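Local coordinates for high-affinity zinc uptake system protein znuA (Streptococcus suis, PDB 3MFQ), which probably captures zinc, and perhaps related transition-metal ions, for delivery to an ABC-type uptake transporter at the cell membrane, at residues A143-L148 and T265-Y270; Y185-V190 and I202-L207. One frame throughout, in Å; residues are numbered along the deposited sequence.

Interaction 1 of 2, residues A143-L148 and T265-Y270; sequences AQLDDL and TFIDMY
Leu-148 and Ile-267 carry most of this helix-helix contact, their side chains lying alongside one another and pointing opposite ways. With CG anti to the backbone N (chi1 175°), Leu-148 sends both methyls across the gap: CD1 lies 3.8 Å from Ile-267 CG2, while CD2 sits against both branches of the isoleucine, 3.9 Å from Ile-267 CG1. Leu-148 CD2 also comes within 4.1 Å of Tyr-270 CD2, so a single methyl is shared between an aliphatic and an aromatic neighbour.

Ile-267 holds CG1 anti to its carbonyl carbon, and the extended branch ends in CD1, 3.9 Å from Gln-144 CB; the glutamine lies across it, and its aliphatic root makes the closest approach. On the other flank Leu-145 brings CD2 to 3.9 Å from Phe-266 CE2, the leucine roughly perpendicular to the phenylalanine. Phe-266 CZ in turn lies at the edge of the Tyr-270 ring, in its plane.

The backbones set this up. The two helical segments run almost parallel, 6° apart with axes 11.2 Å from each other, and Leu-148 faces Ile-267. Helix 266-281 starts here: Thr-265 is its N-cap, its OG1 accepting a weak bond from Asp-268 N, and Asp-18 OD2 takes the N-H of Phe-266. Further out, Tyr-112 stacks on Phe-266, and Ile-109 and Val-116 of helix 109-123 touch Leu-148 and Leu-145.

Helix 131-156 is the long connecting helix of the two-lobed, cluster A type of metal-binding protein. The contacts are largely between carbon atoms, without a hydrogen bond between the two segments; the amide end of Gln-144 only borders Ile-267 CD1. The terminal helix is therefore held beside helix 131-156 by shape and hydrophobic burial.

Interaction 2 of 2, residues Y185-V190 and I202-L207; sequences YAPQGV and IETVNL
A CH-pi contact joins strand 183-185 to helix 198-211 in the C-terminal lobe of this two-lobed solute-binding fold. The leucine approaches the tyrosine from above: Leu-207 CG stands 3.5 Å from the centroid of the Tyr-185 ring and only 13° off the ring normal, which places its C-H carbon over the middle of one face. The leucine stem runs across the direction of the tyrosine side chain. Around this centre the leucine spreads over opposite sides of the same face, Leu-207 CB lying 3.8 Å from Tyr-185 CE1 and Leu-207 CD2 3.8 Å from Tyr-185 CD2. Tyr-185 presents this face with CG anti to its carbonyl carbon, beside the backbone N (chi1 -60°), and its CB bond points toward the helix.

One turn earlier on the helix, Thr-204 meets the chain just after the strand. Its CG2, anti to the backbone N, lies 4.4 Å from Tyr-185 CB, and its OG1 faces the backbone side of Pro-187, at van der Waals distance. Leu-207 and Thr-204, three residues apart, thus cover successive parts of the segment, ring first and proline second.

Backbone bonds of Tyr-185 to Leu-166 and Thr-168 hold the strand end beside strand 165-167, and Leu-230 of helix 225-235 also packs on Thr-204. Beyond Pro-187, Gln-188 touches the zinc ligand His-170, and Gln-188 and Gly-189 bond through their backbones to Asp-171. The packing therefore joins the outer helix to a strand whose following loop packs against the zinc ligand His-170.

Although Thr-204 OG1 comes within 3.7 Å of Pro-187 CA, its hydrogen bond is made inside its own helix, to Asp-200 O.

From the N terminus the chain first builds the lobe around the parallel sheet that holds strand 8-11, then enters helix 131-156, where interaction 1 opens. It next passes through strands 165-167 and 183-185; interaction 2 closes a short loop, with 11 residues between 185-190 and 202-207. The chain goes on through helix 225-235 and strand 242-244 before helix 266-281 returns to helix 131-156, closing a loop of 116 residues in which interaction 2 is nested. The contacts do not touch: their centres lie 29 Å apart, on opposite sides of the chain's centre, one pairing long helices, the other a strand end and a helix.

Interaction 1 of 2, residues A143-L148 and T265-Y270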
loop_
_atom_site.group_PDB
_atom_site.type_symbol
_atom_site.label_atom_id
_atom_site.label_comp_id
_atom_site.label_asym_id
_atom_site.label_seq_id
_atom_site.Cartn_x
_atom_site.Cartn_y
_atom_site.Cartn_z
ATOM N N ALA A 143 -9.511 9.288 14.308
ATOM C CA ALA A 143 -10.446 10.300 13.841
ATOM C C ALA A 143 -9.960 10.933 12.546
ATOM O O ALA A 143 -10.759 11.264 11.673
ATOM C CB ALA A 143 -10.653 11.360 14.902
ATOM N N GLN A 144 -8.648 11.110 12.430
ATOM C CA GLN A 144 -8.065 11.672 11.218
ATOM C C GLN A 144 -8.265 10.722 10.049
ATOM O O GLN A 144 -8.466 11.154 8.913
ATOM C CB GLN A 144 -6.578 11.964 11.415
ATOM C CG GLN A 144 -6.298 13.140 12.330
ATOM C CD GLN A 144 -4.818 13.398 12.499
ATOM O OE1 GLN A 144 -4.415 14.369 13.134
ATOM N NE2 GLN A 144 -3.998 12.526 11.927
ATOM N N LEU A 145 -8.209 9.425 10.334
ATOM C CA LEU A 145 -8.476 8.412 9.325
ATOM C C LEU A 145 -9.953 8.445 8.948
ATOM O O LEU A 145 -10.312 8.242 7.790
ATOM C CB LEU A 145 -8.076 7.027 9.834
ATOM C CG LEU A 145 -6.583 6.811 10.103
ATOM C CD1 LEU A 145 -6.338 5.494 10.822
ATOM C CD2 LEU A 145 -5.791 6.872 8.808
ATOM N N ASP A 146 -10.805 8.712 9.934
ATOM C CA ASP A 146 -12.239 8.857 9.699
ATOM C C ASP A 146 -12.514 10.007 8.734
ATOM O O ASP A 146 -13.170 9.830 7.706
ATOM C CB ASP A 146 -12.978 9.102 11.016
ATOM C CG ASP A 146 -12.846 7.945 11.983
ATOM O OD1 ASP A 146 -13.040 8.155 13.198
ATOM O OD2 ASP A 146 -12.546 6.822 11.530
ATOM N N ASP A 147 -12.011 11.188 9.079
ATOM C CA ASP A 147 -12.158 12.369 8.238
ATOM C C ASP A 147 -11.620 12.087 6.842
ATOM O O ASP A 147 -12.199 12.513 5.843
ATOM C CB ASP A 147 -11.416 13.558 8.853
ATOM C CG ASP A 147 -11.868 13.860 10.271
ATOM O OD1 ASP A 147 -11.157 14.608 10.973
ATOM O OD2 ASP A 147 -12.931 13.350 10.685
ATOM N N LEU A 148 -10.505 11.364 6.786
ATOM C CA LEU A 148 -9.874 11.008 5.521
ATOM C C LEU A 148 -10.817 10.228 4.610
ATOM O O LEU A 148 -10.919 10.516 3.418
ATOM C CB LEU A 148 -8.601 10.198 5.773
ATOM C CG LEU A 148 -7.901 9.647 4.529
ATOM C CD1 LEU A 148 -7.543 10.768 3.566
ATOM C CD2 LEU A 148 -6.663 8.846 4.911
ATOM N N THR A 265 3.691 11.208 4.587
ATOM C CA THR A 265 2.932 10.416 5.542
ATOM C C THR A 265 1.857 9.610 4.830
ATOM O O THR A 265 1.662 9.749 3.622
ATOM C CB THR A 265 2.274 11.300 6.614
ATOM O OG1 THR A 265 1.179 12.019 6.038
ATOM C CG2 THR A 265 3.284 12.286 7.181
ATOM N N PHE A 266 1.157 8.774 5.587
ATOM C CA PHE A 266 0.148 7.885 5.022
ATOM C C PHE A 266 -1.041 8.649 4.457
ATOM O O PHE A 266 -1.421 8.456 3.304
ATOM C CB PHE A 266 -0.326 6.878 6.071
ATOM C CG PHE A 266 -1.509 6.067 5.636
ATOM C CD1 PHE A 266 -1.342 4.944 4.844
ATOM C CD2 PHE A 266 -2.790 6.433 6.012
ATOM C CE1 PHE A 266 -2.433 4.198 4.438
ATOM C CE2 PHE A 266 -3.885 5.693 5.611
ATOM C CZ PHE A 266 -3.707 4.573 4.822
ATOM N N ILE A 267 -1.630 9.514 5.274
ATOM C CA ILE A 267 -2.798 10.275 4.855
ATOM C C ILE A 267 -2.480 11.159 3.656
ATOM O O ILE A 267 -3.313 11.336 2.769
ATOM C CB ILE A 267 -3.356 11.137 5.999
ATOM C CG1 ILE A 267 -3.818 10.252 7.157
ATOM C CG2 ILE A 267 -4.506 11.998 5.504
ATOM C CD1 ILE A 267 -4.457 11.018 8.290
ATOM N N ASP A 268 -1.271 11.710 3.629
ATOM C CA ASP A 268 -0.843 12.541 2.508
ATOM C C ASP A 268 -0.606 11.696 1.263
ATOM O O ASP A 268 -0.993 12.076 0.161
ATOM C CB ASP A 268 0.407 13.342 2.873
ATOM C CG ASP A 268 0.122 14.436 3.886
ATOM O OD1 ASP A 268 -1.069 14.716 4.140
ATOM O OD2 ASP A 268 1.084 15.017 4.427
ATOM N N MET A 269 0.024 10.541 1.446
ATOM C CA MET A 269 0.208 9.603 0.350
ATOM C C MET A 269 -1.147 9.240 -0.237
ATOM O O MET A 269 -1.287 9.055 -1.442
ATOM C CB MET A 269 0.928 8.344 0.837
ATOM C CG MET A 269 1.011 7.225 -0.189
ATOM S SD MET A 269 -0.493 6.234 -0.300
ATOM C CE MET A 269 -0.502 5.447 1.307
ATOM N N TYR A 270 -2.146 9.144 0.629
ATOM C CA TYR A 270 -3.490 8.782 0.205
ATOM C C TYR A 270 -4.110 9.877 -0.649
ATOM O O TYR A 270 -4.613 9.621 -1.745
ATOM C CB TYR A 270 -4.370 8.542 1.425
ATOM C CG TYR A 270 -5.315 7.384 1.278
ATOM C CD1 TYR A 270 -6.322 7.403 0.326
ATOM C CD2 TYR A 270 -5.209 6.271 2.102
ATOM C CE1 TYR A 270 -7.185 6.348 0.193
ATOM C CE2 TYR A 270 -6.077 5.208 1.974
ATOM C CZ TYR A 270 -7.064 5.252 1.016
ATOM O OH TYR A 270 -7.941 4.202 0.873
#

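Interaction 2 of 2, residues Y185-V190 and I202-L207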
loop_
_atom_site.group_PDB
_atom_site.type_symbol
_atom_site.label_atom_id
_atom_site.label_comp_id
_atom_site.label_asym_id
_atom_site.label_seq_id
_atom_site.Cartn_x
_atom_site.Cartn_y
_atom_site.Cartn_z
ATOM N N TYR A 185 -7.709 -2.958 -13.106
ATOM C CA TYR A 185 -7.008 -3.904 -13.963
ATOM C C TYR A 185 -5.505 -3.724 -13.793
ATOM O O TYR A 185 -5.029 -2.612 -13.562
ATOM C CB TYR A 185 -7.392 -3.708 -15.430
ATOM C CG TYR A 185 -8.862 -3.899 -15.717
ATOM C CD1 TYR A 185 -9.598 -2.911 -16.351
ATOM C CD2 TYR A 185 -9.513 -5.066 -15.351
ATOM C CE1 TYR A 185 -10.940 -3.080 -16.617
ATOM C CE2 TYR A 185 -10.855 -5.244 -15.611
ATOM C CZ TYR A 185 -11.563 -4.249 -16.243
ATOM O OH TYR A 185 -12.900 -4.422 -16.503
ATOM N N ALA A 186 -4.764 -4.821 -13.906
ATOM C CA ALA A 186 -3.312 -4.781 -13.774
ATOM C C ALA A 186 -2.662 -5.907 -14.566
ATOM O O ALA A 186 -3.090 -7.058 -14.485
ATOM C CB ALA A 186 -2.913 -4.863 -12.313
ATOM N N PRO A 187 -1.618 -5.574 -15.339
ATOM C CA PRO A 187 -0.903 -6.571 -16.142
ATOM C C PRO A 187 -0.146 -7.553 -15.259
ATOM O O PRO A 187 0.505 -8.463 -15.772
ATOM C CB PRO A 187 0.081 -5.722 -16.954
ATOM C CG PRO A 187 0.279 -4.494 -16.134
ATOM C CD PRO A 187 -1.051 -4.226 -15.503
ATOM N N GLN A 188 -0.230 -7.366 -13.947
ATOM C CA GLN A 188 0.447 -8.255 -13.010
ATOM C C GLN A 188 -0.454 -8.647 -11.847
ATOM O O GLN A 188 -1.433 -7.964 -11.548
ATOM C CB GLN A 188 1.730 -7.613 -12.487
ATOM C CG GLN A 188 2.516 -8.503 -11.542
ATOM C CD GLN A 188 3.925 -8.007 -11.317
ATOM O OE1 GLN A 188 4.882 -8.777 -11.388
ATOM N NE2 GLN A 188 4.064 -6.715 -11.054
ATOM N N GLY A 189 -0.115 -9.751 -11.192
ATOM C CA GLY A 189 -0.910 -10.260 -10.092
ATOM C C GLY A 189 -0.821 -9.416 -8.836
ATOM O O GLY A 189 -0.545 -8.217 -8.893
ATOM N N VAL A 190 -1.056 -10.055 -7.696
ATOM C CA VAL A 190 -1.047 -9.374 -6.410
ATOM C C VAL A 190 0.375 -9.076 -5.941
ATOM O O VAL A 190 0.648 -8.010 -5.390
ATOM C CB VAL A 190 -1.794 -10.199 -5.349
ATOM C CG1 VAL A 190 -0.923 -10.420 -4.126
ATOM C CG2 VAL A 190 -3.095 -9.517 -4.974
ATOM N N ILE A 202 -2.019 -8.179 -22.828
ATOM C CA ILE A 202 -3.068 -8.135 -23.840
ATOM C C ILE A 202 -4.441 -8.100 -23.194
ATOM O O ILE A 202 -5.295 -7.298 -23.568
ATOM C CB ILE A 202 -3.007 -9.366 -24.751
ATOM C CG1 ILE A 202 -1.610 -9.515 -25.354
ATOM C CG2 ILE A 202 -4.065 -9.269 -25.837
ATOM C CD1 ILE A 202 -1.392 -10.830 -26.071
ATOM N N GLU A 203 -4.647 -8.991 -22.232
ATOM C CA GLU A 203 -5.873 -9.014 -21.451
ATOM C C GLU A 203 -6.227 -7.600 -21.028
ATOM O O GLU A 203 -7.369 -7.164 -21.164
ATOM C CB GLU A 203 -5.678 -9.885 -20.209
ATOM C CG GLU A 203 -6.579 -11.103 -20.141
ATOM C CD GLU A 203 -8.007 -10.752 -19.774
ATOM O OE1 GLU A 203 -8.632 -11.530 -19.021
ATOM O OE2 GLU A 203 -8.503 -9.699 -20.233
ATOM N N THR A 204 -5.230 -6.884 -20.521
ATOM C CA THR A 204 -5.422 -5.521 -20.050
ATOM C C THR A 204 -5.721 -4.583 -21.211
ATOM O O THR A 204 -6.607 -3.734 -21.125
ATOM C CB THR A 204 -4.190 -5.015 -19.286
ATOM O OG1 THR A 204 -3.864 -5.938 -18.240
ATOM C CG2 THR A 204 -4.465 -3.652 -18.681
ATOM N N VAL A 205 -4.977 -4.742 -22.300
ATOM C CA VAL A 205 -5.212 -3.945 -23.493
ATOM C C VAL A 205 -6.668 -4.052 -23.915
ATOM O O VAL A 205 -7.353 -3.044 -24.071
ATOM C CB VAL A 205 -4.324 -4.401 -24.657
ATOM C CG1 VAL A 205 -4.663 -3.615 -25.912
ATOM C CG2 VAL A 205 -2.861 -4.236 -24.295
ATOM N N ASN A 206 -7.139 -5.281 -24.092
ATOM C CA ASN A 206 -8.527 -5.516 -24.473
ATOM C C ASN A 206 -9.498 -4.892 -23.479
ATOM O O ASN A 206 -10.564 -4.414 -23.858
ATOM C CB ASN A 206 -8.802 -7.013 -24.598
ATOM C CG ASN A 206 -7.954 -7.673 -25.665
ATOM O OD1 ASN A 206 -7.287 -6.997 -26.449
ATOM N ND2 ASN A 206 -7.974 -8.999 -25.703
ATOM N N LEU A 207 -9.125 -4.900 -22.204
ATOM C CA LEU A 207 -9.956 -4.294 -21.172
ATOM C C LEU A 207 -10.019 -2.781 -21.339
ATOM O O LEU A 207 -11.072 -2.171 -21.163
ATOM C CB LEU A 207 -9.444 -4.665 -19.778
ATOM C CG LEU A 207 -10.174 -5.811 -19.067
ATOM C CD1 LEU A 207 -11.265 -6.405 -19.945
ATOM C CD2 LEU A 207 -9.202 -6.889 -18.615
#